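Local coordinates for protein type I modular polyketide synthase (Streptomyces albus subsp. albus, PDB 6IYT) that probably loads an ethylmalonyl extender unit from coenzyme A for polyketide chain extension, as the acyltransferase domain of a salinomycin synthase module, at residues 91-96 against 437-442; 197-202 against 443-448. All blocks are in the same frame, centred on the assembly; numbering follows the deposited sequence.

Contact 1. Residues 91-96 against 437-442; sequences RAVVLG and EAWTRG
Arg-91 and Trp-439 join the central strand of a three-stranded antiparallel sheet, 90-96, to the C-terminal end of helix 428-439. The helix closes in a Schellman motif at Gly-442, whose phi is positive. The Arg-91 chain is extended from CG to NE, and its long direction runs about at right angles to that of the Trp-439 side chain. Its CD sits over one face of the Trp-439 six-membered ring, 3.7 Å from the centroid, as a CH-pi contact. The guanidinium stacks on the indole with the planes 27° apart, and CZ lies 4.3 Å from the centroid of the Trp-439 five-membered ring in a cation-pi contact. Arg-91 NH1 also donates to Trp-439 O at 2.8 Å, with an N-H...O angle of 154°. Gly-442 N reaches that oxygen from the opposite face of the carbonyl plane, at 2.9 Å from Trp-439 O. The indole can lie under the arginine because Trp-439 CG is anti to the backbone N (chi1 176°). Val-93 CG2 touches Trp-439 CE3 at 3.8 Å. Thr-440 CG2 packs on Arg-91 CB at 4.0 Å, while Thr-440 OG1 bonds back to Ala-436 O. Arg-91 NE bonds to Phe-88 O. Two donors thus grip the Trp-439 carbonyl at the helix end, and the buried charge of Arg-91 is probably eased by Trp-439 O, Phe-88 O and the indole face.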
loop_
_atom_site.group_PDB
_atom_site.type_symbol
_atom_site.label_atom_id
_atom_site.label_comp_id
_atom_site.label_asym_id
_atom_site.label_seq_id
_atom_site.Cartn_x
_atom_site.Cartn_y
_atom_site.Cartn_z
ATOM N N ARG A 91 5.601 4.092 23.354
ATOM C CA ARG A 91 4.475 3.213 23.061
ATOM C C ARG A 91 4.934 1.827 22.705
ATOM O O ARG A 91 5.975 1.649 22.112
ATOM C CB ARG A 91 3.650 3.812 21.912
ATOM C CG ARG A 91 2.986 5.131 22.264
ATOM C CD ARG A 91 2.252 5.709 21.071
ATOM N NE ARG A 91 1.684 6.982 21.409
ATOM C CZ ARG A 91 0.814 7.670 20.678
ATOM N NH1 ARG A 91 0.478 7.276 19.457
ATOM N NH2 ARG A 91 0.417 8.892 21.111
ATOM N N ALA A 92 4.146 0.834 23.095
ATOM C CA ALA A 92 4.367 -0.526 22.668
ATOM C C ALA A 92 3.058 -1.227 22.423
ATOM O O ALA A 92 2.035 -0.905 23.058
ATOM C CB ALA A 92 5.182 -1.289 23.691
ATOM N N VAL A 93 3.113 -2.270 21.598
ATOM C CA VAL A 93 1.983 -3.134 21.387
ATOM C C VAL A 93 2.426 -4.588 21.478
ATOM O O VAL A 93 3.404 -4.999 20.854
ATOM C CB VAL A 93 1.345 -2.878 20.041
ATOM C CG1 VAL A 93 0.170 -3.802 19.815
ATOM C CG2 VAL A 93 0.965 -1.395 19.903
ATOM N N VAL A 94 1.691 -5.351 22.268
ATOM C CA VAL A 94 1.839 -6.784 22.337
ATOM C C VAL A 94 0.673 -7.463 21.617
ATOM O O VAL A 94 -0.475 -7.069 21.808
ATOM C CB VAL A 94 1.833 -7.240 23.830
ATOM C CG1 VAL A 94 2.154 -8.698 23.937
ATOM C CG2 VAL A 94 2.845 -6.432 24.619
ATOM N N LEU A 95 0.966 -8.571 20.927
ATOM C CA LEU A 95 -0.051 -9.356 20.210
ATOM C C LEU A 95 -0.089 -10.782 20.708
ATOM O O LEU A 95 0.948 -11.356 21.035
ATOM C CB LEU A 95 0.222 -9.356 18.716
ATOM C CG LEU A 95 0.365 -7.977 18.052
ATOM C CD1 LEU A 95 0.717 -8.179 16.598
ATOM C CD2 LEU A 95 -0.904 -7.171 18.183
ATOM N N GLY A 96 -1.299 -11.325 20.833
ATOM C CA GLY A 96 -1.470 -12.723 21.203
ATOM C C GLY A 96 -2.920 -13.064 21.415
ATOM O O GLY A 96 -3.795 -12.225 21.265
ATOM N N GLU A 437 2.788 -0.358 14.160
ATOM C CA GLU A 437 3.905 0.366 13.596
ATOM C C GLU A 437 3.573 1.848 13.339
ATOM O O GLU A 437 4.406 2.724 13.583
ATOM C CB GLU A 437 4.390 -0.326 12.322
ATOM C CG GLU A 437 5.164 -1.611 12.621
ATOM C CD GLU A 437 5.441 -2.459 11.379
ATOM O OE1 GLU A 437 4.853 -2.188 10.298
ATOM O OE2 GLU A 437 6.264 -3.378 11.496
ATOM N N ALA A 438 2.358 2.120 12.889
ATOM C CA ALA A 438 1.895 3.511 12.710
ATOM C C ALA A 438 1.662 4.206 14.065
ATOM O O ALA A 438 2.138 5.314 14.301
ATOM C CB ALA A 438 0.631 3.535 11.889
ATOM N N TRP A 439 0.904 3.553 14.931
ATOM C CA TRP A 439 0.471 4.169 16.196
ATOM C C TRP A 439 1.667 4.427 17.116
ATOM O O TRP A 439 1.738 5.477 17.769
ATOM C CB TRP A 439 -0.543 3.276 16.904
ATOM C CG TRP A 439 -0.996 3.788 18.290
ATOM C CD1 TRP A 439 -1.843 4.856 18.556
ATOM C CD2 TRP A 439 -0.534 3.326 19.551
ATOM N NE1 TRP A 439 -2.032 4.979 19.916
ATOM C CE2 TRP A 439 -1.201 4.079 20.550
ATOM C CE3 TRP A 439 0.331 2.312 19.948
ATOM C CZ2 TRP A 439 -1.000 3.846 21.902
ATOM C CZ3 TRP A 439 0.521 2.088 21.302
ATOM C CH2 TRP A 439 -0.167 2.832 22.256
ATOM N N THR A 440 2.623 3.501 17.147
ATOM C CA THR A 440 3.761 3.683 18.037
ATOM C C THR A 440 4.614 4.837 17.574
ATOM O O THR A 440 5.384 5.389 18.370
ATOM C CB THR A 440 4.648 2.436 18.185
ATOM O OG1 THR A 440 5.125 2.039 16.899
ATOM C CG2 THR A 440 3.886 1.293 18.869
ATOM N N ARG A 441 4.456 5.238 16.309
ATOM C CA ARG A 441 5.157 6.426 15.775
ATOM C C ARG A 441 4.295 7.682 15.795
ATOM O O ARG A 441 4.717 8.733 15.300
ATOM C CB ARG A 441 5.644 6.182 14.343
ATOM C CG ARG A 441 6.692 5.095 14.208
ATOM C CD ARG A 441 8.113 5.626 14.282
ATOM N NE ARG A 441 8.322 6.853 13.505
ATOM C CZ ARG A 441 8.705 6.890 12.231
ATOM N NH1 ARG A 441 8.811 5.778 11.518
ATOM N NH2 ARG A 441 8.834 8.055 11.638
ATOM N N GLY A 442 3.072 7.580 16.321
ATOM C CA GLY A 442 2.292 8.784 16.658
ATOM C C GLY A 442 1.019 8.968 15.849
ATOM O O GLY A 442 0.324 9.974 15.990
#

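Contact 2. Residues 197-202 against 443-448; sequences AVWQSV and VALDWT
Val-202 and Leu-445 meet where the chain leaving helix 181-200 runs beside the loop after helix 428-439. One backbone bond ties the two segments. Asp-446 N donates to Val-202 O at 2.9 Å, with an N-H...O angle of 164°. The donor is tilted 28° from the carbonyl plane. Asp-446 is also the centre of an inverse gamma turn, so the bond holds the loop at the point where it bends. Next to this bond the two aliphatic side chains cross at a slant. Val-202 CB touches Leu-445 CD2 at 3.7 Å, and Val-202 CG2 lies 3.7 Å from Leu-445 CG. Val-202 CG1 also approaches the Asp-446 backbone, 3.6 Å from Asp-446 O. Leu-445 CG, anti to the backbone N (chi1 -160°), carries the branch to Val-202. From there CD1 reaches Trp-199 CZ3 at 4.2 Å, and CD2 sits over one face of the Trp-447 ring. Leu-445 thus touches Val-202 and both indoles. Trp-199 NE1 bonds to Thr-420 OG1, and its ring also meets Phe-435 of helix 428-439. At the helix end, Ser-201 OG donates to Val-198 O at 2.8 Å, a hydroxyl bond back into the last turn. The contact is that of an inverse gamma turn, centred on Asp-446, pinned by one backbone bond to the segment after helix 181-200 of the acyltransferase domain.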
loop_
_atom_site.group_PDB
_atom_site.type_symbol
_atom_site.label_atom_id
_atom_site.label_comp_id
_atom_site.label_asym_id
_atom_site.label_seq_id
_atom_site.Cartn_x
_atom_site.Cartn_y
_atom_site.Cartn_z
ATOM N N ALA A 197 -9.927 0.697 3.051
ATOM C CA ALA A 197 -11.046 0.611 3.958
ATOM C C ALA A 197 -10.682 0.003 5.313
ATOM O O ALA A 197 -11.331 0.285 6.296
ATOM C CB ALA A 197 -12.192 -0.167 3.327
ATOM N N VAL A 198 -9.649 -0.840 5.357
ATOM C CA VAL A 198 -9.179 -1.404 6.608
ATOM C C VAL A 198 -8.607 -0.278 7.482
ATOM O O VAL A 198 -8.913 -0.174 8.648
ATOM C CB VAL A 198 -8.107 -2.492 6.363
ATOM C CG1 VAL A 198 -7.434 -2.911 7.652
ATOM C CG2 VAL A 198 -8.729 -3.685 5.652
ATOM N N TRP A 199 -7.781 0.569 6.892
ATOM C CA TRP A 199 -7.262 1.756 7.625
ATOM C C TRP A 199 -8.411 2.681 8.036
ATOM O O TRP A 199 -8.412 3.228 9.133
ATOM C CB TRP A 199 -6.238 2.523 6.763
ATOM C CG TRP A 199 -4.901 1.800 6.631
ATOM C CD1 TRP A 199 -4.429 1.149 5.535
ATOM C CD2 TRP A 199 -3.840 1.755 7.599
ATOM N NE1 TRP A 199 -3.212 0.623 5.790
ATOM C CE2 TRP A 199 -2.807 0.999 7.038
ATOM C CE3 TRP A 199 -3.702 2.218 8.903
ATOM C CZ2 TRP A 199 -1.602 0.740 7.720
ATOM C CZ3 TRP A 199 -2.483 1.982 9.576
ATOM C CH2 TRP A 199 -1.474 1.241 8.983
ATOM N N GLN A 200 -9.321 2.926 7.126
ATOM C CA GLN A 200 -10.450 3.779 7.395
ATOM C C GLN A 200 -11.229 3.340 8.645
ATOM O O GLN A 200 -11.677 4.180 9.429
ATOM C CB GLN A 200 -11.366 3.766 6.188
ATOM C CG GLN A 200 -12.614 4.602 6.336
ATOM C CD GLN A 200 -13.444 4.589 5.057
ATOM O OE1 GLN A 200 -13.274 3.712 4.195
ATOM N NE2 GLN A 200 -14.296 5.579 4.903
ATOM N N SER A 201 -11.267 2.035 8.904
ATOM C CA SER A 201 -12.044 1.486 10.013
ATOM C C SER A 201 -11.449 1.807 11.397
ATOM O O SER A 201 -12.178 1.774 12.428
ATOM C CB SER A 201 -12.220 -0.051 9.853
ATOM O OG SER A 201 -11.089 -0.746 10.360
ATOM N N VAL A 202 -10.184 2.215 11.426
ATOM C CA VAL A 202 -9.560 2.702 12.674
ATOM C C VAL A 202 -9.251 4.177 12.598
ATOM O O VAL A 202 -8.414 4.707 13.352
ATOM C CB VAL A 202 -8.318 1.890 13.045
ATOM C CG1 VAL A 202 -8.725 0.486 13.436
ATOM C CG2 VAL A 202 -7.309 1.869 11.902
ATOM N N VAL A 443 0.700 7.999 15.002
ATOM C CA VAL A 443 -0.472 8.080 14.194
ATOM C C VAL A 443 -1.674 7.864 15.106
ATOM O O VAL A 443 -1.733 6.864 15.841
ATOM C CB VAL A 443 -0.477 7.024 13.064
ATOM C CG1 VAL A 443 -1.843 6.959 12.397
ATOM C CG2 VAL A 443 0.591 7.339 12.030
ATOM N N ALA A 444 -2.621 8.789 15.053
ATOM C CA ALA A 444 -3.886 8.624 15.761
ATOM C C ALA A 444 -4.609 7.414 15.188
ATOM O O ALA A 444 -4.933 7.393 14.029
ATOM C CB ALA A 444 -4.741 9.869 15.606
ATOM N N LEU A 445 -4.975 6.475 16.046
ATOM C CA LEU A 445 -5.588 5.233 15.582
ATOM C C LEU A 445 -6.591 4.698 16.614
ATOM O O LEU A 445 -6.284 4.616 17.801
ATOM C CB LEU A 445 -4.484 4.186 15.331
ATOM C CG LEU A 445 -4.868 3.018 14.426
ATOM C CD1 LEU A 445 -3.662 2.586 13.563
ATOM C CD2 LEU A 445 -5.379 1.846 15.261
ATOM N N ASP A 446 -7.784 4.337 16.159
ATOM C CA ASP A 446 -8.864 4.013 17.081
ATOM C C ASP A 446 -8.872 2.542 17.388
ATOM O O ASP A 446 -9.549 1.747 16.712
ATOM C CB ASP A 446 -10.202 4.451 16.509
ATOM C CG ASP A 446 -11.347 4.064 17.379
ATOM O OD1 ASP A 446 -11.100 3.712 18.555
ATOM O OD2 ASP A 446 -12.463 3.941 16.844
ATOM N N TRP A 447 -7.996 2.160 18.303
ATOM C CA TRP A 447 -7.812 0.782 18.679
ATOM C C TRP A 447 -9.079 0.137 19.220
ATOM O O TRP A 447 -9.239 -1.065 19.140
ATOM C CB TRP A 447 -6.731 0.692 19.707
ATOM C CG TRP A 447 -5.363 0.877 19.140
ATOM C CD1 TRP A 447 -4.606 1.982 19.215
ATOM C CD2 TRP A 447 -4.578 -0.109 18.480
ATOM N NE1 TRP A 447 -3.402 1.771 18.622
ATOM C CE2 TRP A 447 -3.352 0.486 18.163
ATOM C CE3 TRP A 447 -4.776 -1.446 18.159
ATOM C CZ2 TRP A 447 -2.370 -0.173 17.439
ATOM C CZ3 TRP A 447 -3.781 -2.114 17.476
ATOM C CH2 TRP A 447 -2.558 -1.492 17.190
ATOM N N THR A 448 -9.968 0.932 19.792
ATOM C CA THR A 448 -11.246 0.393 20.277
ATOM C C THR A 448 -12.028 -0.315 19.154
ATOM O O THR A 448 -12.698 -1.324 19.392
ATOM C CB THR A 448 -12.105 1.503 20.879
ATOM O OG1 THR A 448 -11.462 1.995 22.071
ATOM C CG2 THR A 448 -13.490 0.993 21.200
#

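The centres of contacts 1 and 2 lie about 13 Å apart. Their segments alternate along the chain: 91-96, 197-202, 437-442, then 443-448. The last two are continuous, so the end of helix 428-439 and the loop after it serve both contacts. In contact 1 the helix end packs on the antiparallel sheet of strands 43-49, 90-96 and 111-114. In contact 2 the following loop packs on the end of helix 181-200. Trp-439 and Trp-447 meet edge-to-face between them, and Ala-438 O probably accepts a hydrogen bond from Val-443 N. The C-terminal part of the chain thus connects the three-stranded sheet, whose central strand belongs to the CurL-like region, with helix 181-200 of the acyltransferase domain.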